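Local coordinates for PTS EIIA type-4 domain-containing protein (Streptococcus agalactiae NEM316, PDB 4TKZ) that probably carries phosphoryl groups as the EIIA component of a mannose-type phosphotransferase system for sugar uptake, at residues K83-V87 with V109-V113; M1-I5 with E51-E57; I16-L20 with L91-M97; G10-D14 with G32-I36. All coordinates share one frame; numbering follows the deposited sequence.

Contact 1: K83-V87 with V109-V113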
loop_
_atom_site.group_PDB
_atom_site.type_symbol
_atom_site.label_atom_id
_atom_site.label_comp_id
_atom_site.label_asym_id
_atom_site.label_seq_id
_atom_site.Cartn_x
_atom_site.Cartn_y
_atom_site.Cartn_z
ATOM N N LYS A 83 21.660 15.454 -7.150
ATOM C CA LYS A 83 20.705 14.355 -7.220
ATOM C C LYS A 83 19.295 14.911 -7.228
ATOM O O LYS A 83 19.004 15.907 -6.561
ATOM C CB LYS A 83 20.859 13.409 -6.034
ATOM C CG LYS A 83 22.183 12.657 -5.993
ATOM C CD LYS A 83 22.134 11.578 -4.925
ATOM C CE LYS A 83 23.466 10.875 -4.795
ATOM N NZ LYS A 83 23.940 10.325 -6.090
ATOM N N LYS A 84 18.421 14.267 -7.991
ATOM C CA LYS A 84 16.999 14.579 -7.943
ATOM C C LYS A 84 16.295 13.456 -7.190
ATOM O O LYS A 84 16.176 12.343 -7.694
ATOM C CB LYS A 84 16.439 14.741 -9.356
ATOM C CG LYS A 84 16.924 16.005 -10.059
ATOM C CD LYS A 84 16.356 17.254 -9.400
ATOM C CE LYS A 84 17.154 18.503 -9.765
ATOM N NZ LYS A 84 18.418 18.616 -8.977
ATOM N N ILE A 85 15.874 13.739 -5.963
ATOM C CA ILE A 85 15.227 12.730 -5.132
ATOM C C ILE A 85 13.814 13.176 -4.785
ATOM O O ILE A 85 13.626 14.171 -4.087
ATOM C CB ILE A 85 16.019 12.461 -3.843
ATOM C CG1 ILE A 85 17.442 11.999 -4.179
ATOM C CG2 ILE A 85 15.310 11.419 -2.987
ATOM C CD1 ILE A 85 18.410 11.993 -2.989
ATOM N N LYS A 86 12.821 12.448 -5.296
ATOM C CA LYS A 86 11.432 12.710 -4.952
ATOM C C LYS A 86 10.989 11.733 -3.868
ATOM O O LYS A 86 11.295 10.540 -3.932
ATOM C CB LYS A 86 10.542 12.561 -6.196
ATOM C CG LYS A 86 10.693 13.700 -7.201
ATOM C CD LYS A 86 10.123 15.000 -6.638
ATOM C CE LYS A 86 9.902 16.039 -7.733
ATOM N NZ LYS A 86 9.780 17.430 -7.205
ATOM N N VAL A 87 10.268 12.242 -2.877
ATOM C CA VAL A 87 9.811 11.423 -1.759
ATOM C C VAL A 87 8.297 11.492 -1.650
ATOM O O VAL A 87 7.732 12.562 -1.381
ATOM C CB VAL A 87 10.427 11.906 -0.432
ATOM C CG1 VAL A 87 9.950 11.045 0.734
ATOM C CG2 VAL A 87 11.961 11.902 -0.527
ATOM N N VAL A 109 12.940 12.237 -12.841
ATOM C CA VAL A 109 11.900 11.853 -11.890
ATOM C C VAL A 109 10.856 12.966 -11.682
ATOM O O VAL A 109 9.697 12.683 -11.381
ATOM C CB VAL A 109 12.513 11.401 -10.537
ATOM C CG1 VAL A 109 13.198 12.568 -9.827
ATOM C CG2 VAL A 109 11.448 10.770 -9.644
ATOM N N ASP A 110 11.264 14.225 -11.859
ATOM C CA ASP A 110 10.331 15.352 -11.758
ATOM C C ASP A 110 9.138 15.200 -12.702
ATOM O O ASP A 110 8.009 15.545 -12.357
ATOM C CB ASP A 110 11.035 16.676 -12.067
ATOM C CG ASP A 110 12.016 17.085 -10.991
ATOM O OD1 ASP A 110 12.051 16.429 -9.929
ATOM O OD2 ASP A 110 12.752 18.076 -11.208
ATOM N N ASP A 111 9.397 14.688 -13.899
ATOM C CA ASP A 111 8.365 14.589 -14.924
ATOM C C ASP A 111 7.560 13.300 -14.783
ATOM O O ASP A 111 6.562 13.100 -15.471
ATOM C CB ASP A 111 9.006 14.702 -16.311
ATOM C CG ASP A 111 9.820 15.977 -16.470
ATOM O OD1 ASP A 111 9.372 17.026 -15.962
ATOM O OD2 ASP A 111 10.910 15.928 -17.085
ATOM N N LEU A 112 7.998 12.434 -13.872
ATOM C CA LEU A 112 7.324 11.162 -13.624
ATOM C C LEU A 112 6.380 11.222 -12.419
ATOM O O LEU A 112 5.354 10.544 -12.401
ATOM C CB LEU A 112 8.349 10.032 -13.441
ATOM C CG LEU A 112 7.867 8.700 -12.866
ATOM C CD1 LEU A 112 6.994 7.951 -13.877
ATOM C CD2 LEU A 112 9.031 7.833 -12.400
ATOM N N VAL A 113 6.713 12.036 -11.422
ATOM C CA VAL A 113 5.949 12.049 -10.165
ATOM C C VAL A 113 4.483 12.446 -10.292
ATOM O O VAL A 113 3.643 11.933 -9.556
ATOM C CB VAL A 113 6.598 12.945 -9.082
ATOM C CG1 VAL A 113 7.796 12.255 -8.495
ATOM C CG2 VAL A 113 6.956 14.303 -9.649
#
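Lys86 on strand 84-89 lies against Val109, Asp110 and Val113 at the start of helix 110-122. Its CB sits near both valines, with Val113 CG1 at 3.6 Å. CG is wedged more firmly: it is 3.5 Å from Val113 CG1, tighter than usual carbon contact, and 3.8 Å from Val109 CG1. The chain bends at chi2 (-69°), and CD stays near both Val113 CG1 and Asp110 OD1. CE meets that carboxylate oxygen closely, at 3.1 Å from Asp110 OD1. The ammonium itself is farther off. Lys86 NZ to Asp110 OD1 is a long salt bridge of 3.7 Å, and NZ also hydrogen-bonds to Ser128 of the second subunit. The carboxylate is therefore met more closely by the lysine CE than by its charged end. Lys84 adds a smaller touch: its CB is 3.9 Å from Val109 CG1, its CD passes near Asp110 OD2, and only the far end leads away. The backbone of Val109 is held too: its N donates to Glu57 OE1 and its O accepts from Leu112 N and Val113 N. Leu59 on the neighbouring strand extends the apolar floor beneath both valines. This is helix-on-sheet packing of a parallel alpha/beta fold. It lies at the strand that is outermost within the chain, where the second subunit adds backbone bonds at Val87, consistent with the strand exchange known in mannose-type EIIA dimers.

Contact 2: M1-I5 with E51-E57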
loop_
_atom_site.group_PDB
_atom_site.type_symbol
_atom_site.label_atom_id
_atom_site.label_comp_id
_atom_site.label_asym_id
_atom_site.label_seq_id
_atom_site.Cartn_x
_atom_site.Cartn_y
_atom_site.Cartn_z
ATOM N N MET A 1 18.399 6.084 -16.056
ATOM C CA MET A 1 17.391 5.330 -15.323
ATOM C C MET A 1 16.828 6.150 -14.165
ATOM O O MET A 1 17.482 7.072 -13.665
ATOM C CB MET A 1 17.999 4.036 -14.781
ATOM C CG MET A 1 18.886 4.217 -13.551
ATOM S SD MET A 1 20.552 4.855 -13.866
ATOM C CE MET A 1 21.265 3.497 -14.794
ATOM N N ILE A 2 15.608 5.829 -13.752
ATOM C CA ILE A 2 15.070 6.353 -12.500
ATOM C C ILE A 2 15.008 5.204 -11.507
ATOM O O ILE A 2 14.289 4.230 -11.732
ATOM C CB ILE A 2 13.665 6.957 -12.689
ATOM C CG1 ILE A 2 13.742 8.213 -13.564
ATOM C CG2 ILE A 2 13.039 7.292 -11.341
ATOM C CD1 ILE A 2 12.414 8.628 -14.201
ATOM N N LYS A 3 15.781 5.290 -10.428
ATOM C CA LYS A 3 15.783 4.231 -9.422
ATOM C C LYS A 3 14.604 4.382 -8.459
ATOM O O LYS A 3 14.313 5.484 -7.986
ATOM C CB LYS A 3 17.111 4.210 -8.650
ATOM C CG LYS A 3 17.172 3.094 -7.615
ATOM C CD LYS A 3 18.525 2.982 -6.954
ATOM C CE LYS A 3 18.488 1.959 -5.833
ATOM N NZ LYS A 3 19.861 1.528 -5.426
ATOM N N ILE A 4 13.923 3.272 -8.178
ATOM C CA ILE A 4 12.768 3.268 -7.277
ATOM C C ILE A 4 13.146 2.637 -5.949
ATOM O O ILE A 4 13.596 1.492 -5.907
ATOM C CB ILE A 4 11.590 2.484 -7.913
ATOM C CG1 ILE A 4 11.143 3.174 -9.195
ATOM C CG2 ILE A 4 10.402 2.368 -6.948
ATOM C CD1 ILE A 4 10.122 2.378 -9.996
ATOM N N ILE A 5 12.964 3.386 -4.862
ATOM C CA ILE A 5 13.296 2.872 -3.547
ATOM C C ILE A 5 12.063 2.885 -2.665
ATOM O O ILE A 5 11.420 3.927 -2.475
ATOM C CB ILE A 5 14.404 3.719 -2.890
ATOM C CG1 ILE A 5 15.618 3.788 -3.809
ATOM C CG2 ILE A 5 14.802 3.142 -1.532
ATOM C CD1 ILE A 5 16.778 4.644 -3.234
ATOM N N GLU A 51 21.896 3.275 -0.960
ATOM C CA GLU A 51 21.156 3.004 -2.193
ATOM C C GLU A 51 21.242 4.148 -3.204
ATOM O O GLU A 51 21.049 3.928 -4.392
ATOM C CB GLU A 51 19.692 2.646 -1.899
ATOM C CG GLU A 51 19.513 1.380 -1.068
ATOM C CD GLU A 51 19.959 0.118 -1.799
ATOM O OE1 GLU A 51 20.007 0.116 -3.051
ATOM O OE2 GLU A 51 20.280 -0.877 -1.114
ATOM N N VAL A 52 21.541 5.363 -2.747
ATOM C CA VAL A 52 21.540 6.515 -3.653
ATOM C C VAL A 52 22.916 6.977 -4.152
ATOM O O VAL A 52 22.983 7.863 -5.002
ATOM C CB VAL A 52 20.789 7.745 -3.056
ATOM C CG1 VAL A 52 19.386 7.372 -2.651
ATOM C CG2 VAL A 52 21.550 8.321 -1.862
ATOM N N ILE A 53 23.994 6.382 -3.638
ATOM C CA ILE A 53 25.365 6.805 -3.971
ATOM C C ILE A 53 25.549 7.110 -5.456
ATOM O O ILE A 53 26.009 8.185 -5.832
ATOM C CB ILE A 53 26.401 5.711 -3.614
ATOM C CG1 ILE A 53 26.348 5.369 -2.125
ATOM C CG2 ILE A 53 27.817 6.144 -4.036
ATOM C CD1 ILE A 53 27.189 4.160 -1.739
ATOM N N ASP A 54 25.157 6.158 -6.292
ATOM C CA ASP A 54 25.490 6.214 -7.707
ATOM C C ASP A 54 24.291 6.485 -8.610
ATOM O O ASP A 54 24.306 6.140 -9.796
ATOM C CB ASP A 54 26.167 4.906 -8.117
ATOM C CG ASP A 54 27.462 4.672 -7.374
ATOM O OD1 ASP A 54 28.417 5.425 -7.629
ATOM O OD2 ASP A 54 27.521 3.753 -6.525
ATOM N N PHE A 55 23.257 7.111 -8.059
ATOM C CA PHE A 55 22.072 7.440 -8.848
ATOM C C PHE A 55 21.728 8.932 -8.780
ATOM O O PHE A 55 21.937 9.584 -7.755
ATOM C CB PHE A 55 20.896 6.543 -8.439
ATOM C CG PHE A 55 21.123 5.086 -8.743
ATOM C CD1 PHE A 55 21.798 4.270 -7.839
ATOM C CD2 PHE A 55 20.681 4.533 -9.939
ATOM C CE1 PHE A 55 22.026 2.947 -8.110
ATOM C CE2 PHE A 55 20.901 3.196 -10.218
ATOM C CZ PHE A 55 21.571 2.398 -9.300
ATOM N N LYS A 56 21.231 9.469 -9.891
ATOM C CA LYS A 56 20.984 10.901 -10.012
ATOM C C LYS A 56 19.489 11.215 -9.956
ATOM O O LYS A 56 19.082 12.277 -9.470
ATOM C CB LYS A 56 21.606 11.404 -11.317
ATOM C CG LYS A 56 21.278 12.835 -11.707
ATOM C CD LYS A 56 21.891 13.149 -13.072
ATOM C CE LYS A 56 21.488 14.521 -13.590
ATOM N NZ LYS A 56 21.982 14.748 -14.983
ATOM N N GLU A 57 18.683 10.279 -10.456
ATOM C CA GLU A 57 17.230 10.419 -10.505
ATOM C C GLU A 57 16.612 9.301 -9.677
ATOM O O GLU A 57 16.709 8.130 -10.045
ATOM C CB GLU A 57 16.749 10.315 -11.952
ATOM C CG GLU A 57 17.432 11.294 -12.903
ATOM C CD GLU A 57 16.918 12.715 -12.767
ATOM O OE1 GLU A 57 15.893 12.923 -12.083
ATOM O OE2 GLU A 57 17.539 13.628 -13.355
HETATM O O HOH W 1 19.256 7.683 -11.625
#
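The ammonium of Lys3, a buried residue, is held by two oxygens of one residue, Glu51. NZ donates to Glu51 OE1 at 2.8 Å, a salt bridge on the anti lone pair of the carboxylate. It also donates to the backbone Glu51 O at 2.9 Å, in the carbonyl plane. That carbonyl lies near the C-terminal end of helix 41-52, where the helix dipole would probably favour a positive charge. The lysine reaches it fully stretched, with CG opposite the backbone N (chi1 -178°). On the way it crosses the Phe55 ring: CD stands 3.6 Å from the centroid over one face, a CH-pi contact. Phe55 is brought back to the lysine by a type I turn from Val52 to Phe55. The chain then enters strand 57-62, which lies parallel to strand 3-9 in the alpha/beta sheet. Lys3 N bonds to Glu57 O at 3.0 Å and starts this pairing. A water bridges Met1 and Glu57, giving a hydrogen to Met1 O and accepting from Glu57 N; it also lies at the edge of the Phe55 ring. Met1 SD comes obliquely to the ring, 3.9 Å from Phe55 CD2, as a Met-aromatic contact. Tyr29 meets the same ring with its plane steeply inclined. Deeper in, Ile5 CD1 touches both Glu51 CB and Val52 CG1, at 3.8 Å from each.

Contact 3: I16-L20 with L91-M97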
loop_
_atom_site.group_PDB
_atom_site.type_symbol
_atom_site.label_atom_id
_atom_site.label_comp_id
_atom_site.label_asym_id
_atom_site.label_seq_id
_atom_site.Cartn_x
_atom_site.Cartn_y
_atom_site.Cartn_z
ATOM N N ILE A 16 5.073 -5.725 -0.824
ATOM C CA ILE A 16 4.596 -5.037 -2.029
ATOM C C ILE A 16 5.496 -5.353 -3.230
ATOM O O ILE A 16 5.027 -5.413 -4.371
ATOM C CB ILE A 16 4.401 -3.511 -1.823
ATOM C CG1 ILE A 16 3.495 -2.939 -2.921
ATOM C CG2 ILE A 16 5.735 -2.771 -1.783
ATOM C CD1 ILE A 16 3.024 -1.535 -2.632
ATOM N N LEU A 17 6.779 -5.600 -2.969
ATOM C CA LEU A 17 7.686 -6.058 -4.022
ATOM C C LEU A 17 7.298 -7.437 -4.548
ATOM O O LEU A 17 7.460 -7.725 -5.737
ATOM C CB LEU A 17 9.143 -6.058 -3.535
ATOM C CG LEU A 17 9.785 -4.682 -3.484
ATOM C CD1 LEU A 17 11.139 -4.763 -2.786
ATOM C CD2 LEU A 17 9.919 -4.121 -4.898
ATOM N N SER A 18 6.759 -8.285 -3.674
ATOM C CA SER A 18 6.273 -9.591 -4.116
ATOM C C SER A 18 5.038 -9.448 -5.003
ATOM O O SER A 18 4.799 -10.294 -5.862
ATOM C CB SER A 18 5.988 -10.523 -2.930
ATOM O OG SER A 18 4.788 -10.176 -2.266
ATOM N N SER A 19 4.261 -8.379 -4.810
ATOM C CA SER A 19 3.109 -8.107 -5.678
ATOM C C SER A 19 3.601 -7.776 -7.079
ATOM O O SER A 19 3.097 -8.300 -8.078
ATOM C CB SER A 19 2.285 -6.936 -5.136
ATOM O OG SER A 19 1.834 -7.197 -3.821
ATOM N N LEU A 20 4.584 -6.888 -7.136
ATOM C CA LEU A 20 5.239 -6.494 -8.383
ATOM C C LEU A 20 5.868 -7.688 -9.115
ATOM O O LEU A 20 5.732 -7.817 -10.335
ATOM C CB LEU A 20 6.303 -5.424 -8.083
ATOM C CG LEU A 20 7.196 -4.914 -9.212
ATOM C CD1 LEU A 20 6.368 -4.239 -10.296
ATOM C CD2 LEU A 20 8.261 -3.954 -8.664
ATOM N N LEU A 91 2.044 5.120 -0.174
ATOM C CA LEU A 91 2.372 4.049 -1.117
ATOM C C LEU A 91 1.273 3.002 -1.235
ATOM O O LEU A 91 0.886 2.390 -0.238
ATOM C CB LEU A 91 3.678 3.360 -0.702
ATOM C CG LEU A 91 4.021 2.048 -1.416
ATOM C CD1 LEU A 91 4.192 2.275 -2.916
ATOM C CD2 LEU A 91 5.281 1.439 -0.825
ATOM N N ASN A 92 0.757 2.839 -2.449
ATOM C CA ASN A 92 -0.154 1.723 -2.782
ATOM C C ASN A 92 0.358 0.994 -4.019
ATOM O O ASN A 92 1.358 1.406 -4.597
ATOM C CB ASN A 92 -1.627 2.160 -2.894
ATOM C CG ASN A 92 -1.856 3.261 -3.913
ATOM O OD1 ASN A 92 -1.089 3.424 -4.856
ATOM N ND2 ASN A 92 -2.954 4.008 -3.737
ATOM N N LEU A 93 -0.279 -0.098 -4.444
ATOM C CA LEU A 93 0.290 -0.819 -5.578
ATOM C C LEU A 93 0.178 0.008 -6.859
ATOM O O LEU A 93 1.012 -0.116 -7.753
ATOM C CB LEU A 93 -0.313 -2.229 -5.734
ATOM C CG LEU A 93 0.291 -3.179 -6.781
ATOM C CD1 LEU A 93 1.778 -3.357 -6.612
ATOM C CD2 LEU A 93 -0.398 -4.557 -6.737
ATOM N N SER A 94 -0.838 0.864 -6.940
ATOM C CA SER A 94 -0.999 1.757 -8.087
ATOM C C SER A 94 0.216 2.673 -8.240
ATOM O O SER A 94 0.713 2.877 -9.353
ATOM C CB SER A 94 -2.247 2.627 -7.918
ATOM O OG SER A 94 -3.435 1.875 -8.089
ATOM N N MET A 95 0.658 3.228 -7.121
ATOM C CA MET A 95 1.823 4.118 -7.098
ATOM C C MET A 95 3.037 3.374 -7.647
ATOM O O MET A 95 3.758 3.879 -8.517
ATOM C CB MET A 95 2.082 4.601 -5.667
ATOM C CG MET A 95 3.140 5.666 -5.561
ATOM S SD MET A 95 3.352 6.200 -3.862
ATOM C CE MET A 95 1.908 7.237 -3.650
ATOM N N LEU A 96 3.239 2.152 -7.164
ATOM C CA LEU A 96 4.394 1.348 -7.567
ATOM C C LEU A 96 4.332 0.924 -9.027
ATOM O O LEU A 96 5.318 1.031 -9.762
ATOM C CB LEU A 96 4.518 0.105 -6.677
ATOM C CG LEU A 96 5.715 -0.801 -6.958
ATOM C CD1 LEU A 96 7.047 -0.019 -6.985
ATOM C CD2 LEU A 96 5.762 -1.902 -5.905
ATOM N N MET A 97 3.177 0.431 -9.455
ATOM C CA MET A 97 3.058 -0.027 -10.830
ATOM C C MET A 97 3.266 1.131 -11.809
ATOM O O MET A 97 3.934 0.978 -12.832
ATOM C CB MET A 97 1.709 -0.716 -11.060
ATOM C CG MET A 97 1.523 -2.044 -10.304
ATOM S SD MET A 97 2.843 -3.260 -10.546
ATOM C CE MET A 97 2.785 -3.440 -12.332
#
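Apolar contacts join Ile16 and Leu20 on helix 12-24 to Leu91, Leu93, Leu96 and Met97. Ile16 carries most of them. Its CG1 lies opposite the backbone N (chi1 -162°), which sends CD1 across to the start of the other helix. There CD1 meets Leu91 CG, tip to tip, at 3.9 Å. Ile16 CG1 meets Leu96 CD2 head-on at 3.9 Å, while Leu93 slides past in the opposite direction. Both methyls of Leu93 also rest on Ser19 CB. Leu96 CD2 is shared, since Leu20 CB touches it more distantly. The sulfur contact is separate: Met97, bent at chi2 and chi3, sets SD 3.7 Å from Leu20 CD1. Polar bonds do not cross between the segments. Within 91-97, Asn92 is the N-cap, and its OD1 accepts from Met95 N at 2.9 Å, nearly along the C=O axis. Asn92 ND2 has partners too, in Ser120 O and in Gly90 O of the second subunit. Ser19 OG bonds to His9 O of the second subunit, so its CB faces Leu93 while its hydroxyl serves the dimer. The short helical segments cross at -55° with axes 10.6 Å apart. This is apolar helix-helix packing between helices 12-24 and 93-102. Ile16, Leu91 and Leu96 all reach Ile6 of strand 3-9, as in the helical layer on one face of an open alpha/beta sheet.

Contact 4: G10-D14 with G32-I36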
loop_
_atom_site.group_PDB
_atom_site.type_symbol
_atom_site.label_atom_id
_atom_site.label_comp_id
_atom_site.label_asym_id
_atom_site.label_seq_id
_atom_site.Cartn_x
_atom_site.Cartn_y
_atom_site.Cartn_z
ATOM N N GLY A 10 8.016 -2.460 8.934
ATOM C CA GLY A 10 7.975 -3.909 8.866
ATOM C C GLY A 10 8.515 -4.424 7.550
ATOM O O GLY A 10 9.428 -3.825 6.975
ATOM N N ASN A 11 7.957 -5.537 7.080
ATOM C CA ASN A 11 8.334 -6.090 5.789
ATOM C C ASN A 11 7.328 -5.745 4.683
ATOM O O ASN A 11 7.208 -6.466 3.706
ATOM C CB ASN A 11 8.569 -7.603 5.901
ATOM C CG ASN A 11 9.789 -7.933 6.762
ATOM O OD1 ASN A 11 9.663 -8.282 7.936
ATOM N ND2 ASN A 11 10.973 -7.799 6.184
ATOM N N PHE A 12 6.615 -4.633 4.866
ATOM C CA PHE A 12 5.796 -3.998 3.817
ATOM C C PHE A 12 6.583 -3.884 2.502
ATOM O O PHE A 12 6.053 -4.250 1.461
ATOM C CB PHE A 12 5.326 -2.619 4.336
ATOM C CG PHE A 12 4.367 -1.836 3.426
ATOM C CD1 PHE A 12 4.633 -1.603 2.078
ATOM C CD2 PHE A 12 3.253 -1.226 3.986
ATOM C CE1 PHE A 12 3.769 -0.845 1.298
ATOM C CE2 PHE A 12 2.376 -0.469 3.215
ATOM C CZ PHE A 12 2.637 -0.277 1.869
ATOM N N PRO A 13 7.834 -3.371 2.527
ATOM C CA PRO A 13 8.510 -3.315 1.221
ATOM C C PRO A 13 8.652 -4.684 0.557
ATOM O O PRO A 13 8.385 -4.789 -0.645
ATOM C CB PRO A 13 9.892 -2.749 1.569
ATOM C CG PRO A 13 9.628 -1.882 2.763
ATOM C CD PRO A 13 8.644 -2.695 3.570
ATOM N N ASP A 14 9.044 -5.710 1.309
ATOM C CA ASP A 14 9.160 -7.043 0.719
ATOM C C ASP A 14 7.830 -7.523 0.180
ATOM O O ASP A 14 7.775 -8.158 -0.870
ATOM C CB ASP A 14 9.641 -8.060 1.750
ATOM C CG ASP A 14 11.107 -7.938 2.042
ATOM O OD1 ASP A 14 11.834 -7.365 1.207
ATOM O OD2 ASP A 14 11.520 -8.424 3.113
ATOM N N GLY A 32 13.978 -2.426 -1.868
ATOM C CA GLY A 32 13.180 -2.197 -0.680
ATOM C C GLY A 32 14.070 -2.074 0.537
ATOM O O GLY A 32 15.072 -2.784 0.667
ATOM N N ILE A 33 13.716 -1.147 1.418
ATOM C CA ILE A 33 14.338 -1.063 2.722
ATOM C C ILE A 33 13.270 -1.356 3.770
ATOM O O ILE A 33 12.367 -0.547 3.999
ATOM C CB ILE A 33 14.975 0.329 2.945
ATOM C CG1 ILE A 33 16.051 0.578 1.886
ATOM C CG2 ILE A 33 15.565 0.423 4.325
ATOM C CD1 ILE A 33 16.735 1.942 1.975
ATOM N N ASN A 34 13.378 -2.521 4.402
ATOM C CA ASN A 34 12.417 -2.924 5.415
ATOM C C ASN A 34 12.744 -2.339 6.785
ATOM O O ASN A 34 13.738 -2.717 7.402
ATOM C CB ASN A 34 12.344 -4.455 5.499
ATOM C CG ASN A 34 11.943 -5.099 4.179
ATOM O OD1 ASN A 34 10.767 -5.120 3.821
ATOM N ND2 ASN A 34 12.919 -5.641 3.462
ATOM N N PHE A 35 11.903 -1.421 7.253
ATOM C CA PHE A 35 12.078 -0.799 8.563
ATOM C C PHE A 35 11.458 -1.697 9.621
ATOM O O PHE A 35 10.313 -1.499 10.029
ATOM C CB PHE A 35 11.426 0.584 8.590
ATOM C CG PHE A 35 11.593 1.320 9.895
ATOM C CD1 PHE A 35 12.818 1.328 10.558
ATOM C CD2 PHE A 35 10.532 2.024 10.446
ATOM C CE1 PHE A 35 12.981 2.018 11.757
ATOM C CE2 PHE A 35 10.677 2.722 11.644
ATOM C CZ PHE A 35 11.911 2.716 12.307
ATOM N N ILE A 36 12.230 -2.680 10.069
ATOM C CA ILE A 36 11.702 -3.715 10.951
ATOM C C ILE A 36 11.959 -3.388 12.417
ATOM O O ILE A 36 12.734 -2.484 12.743
ATOM C CB ILE A 36 12.313 -5.091 10.621
ATOM C CG1 ILE A 36 13.817 -5.083 10.905
ATOM C CG2 ILE A 36 12.040 -5.474 9.162
ATOM C CD1 ILE A 36 14.472 -6.428 10.751
#
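Asn34 and Asp14 form the close-knit centre of this contact. Asn34 OD1 accepts from Asp14 N at 3.1 Å, in the carbonyl plane and on a lone pair. Asn34 ND2 returns a bond to Asp14 OD1 at 3.0 Å, meeting it from above the carboxylate plane; the two flat groups are turned 58° apart. One amide thus holds both the backbone and the side chain of Asp14, in the first turn of helix 12-24. Pro13 packs beside it. Its CD is 3.2 Å from Asn34 OD1 and its CG 3.3 Å from Ile33 O, and its CB rests on Gly32 CA. At the other end Gly10 N bonds to Phe35 O at 2.7 Å, with the donor well above the carbonyl plane. Gly10 has a positive phi (65°), which suits glycine, and Phe35 centres an inverse gamma turn. The outer side is looser. Asn11 ND2 lies 3.5 Å from Asn34 CG, the amide planes 46° apart, with no bond between them; its bond to Asp14 OD2 is within the segment. Ile36, exposed to solvent, touches with its CG2 alone, 3.8 Å from Gly10 O. The contact belongs to the beta-alpha-beta unit of strand 3-9, helix 12-24 and strand 30-35. Pro13 packs down on Ile6 and Ala8 of strand 3-9, Ile33 and Phe35 turn to helix 41-52, and Phe12 touches Ser19 of the second subunit.

Contacts 2 and 3 are buried, whereas contacts 1 and 4 are only partly so and lie on opposite sides of the chain's centre. Contacts 1, 2 and 4 all draw on the one parallel sheet; contact 3 joins two helices and shares helix 12-24 with contact 4. Their chemistry follows their place. Contact 3 is apolar across its segments, contact 2 pairs the charge of buried Lys3 with partly exposed Glu51, contact 4 relies on amide and carboxylate bonds at a helix start, and contact 1 on aliphatic packing with a long salt bridge. Contacts 1 and 2 meet where Lys83 NZ reaches Phe55 O. Contacts 1, 3 and 4 also touch the second subunit; contact 2 does not.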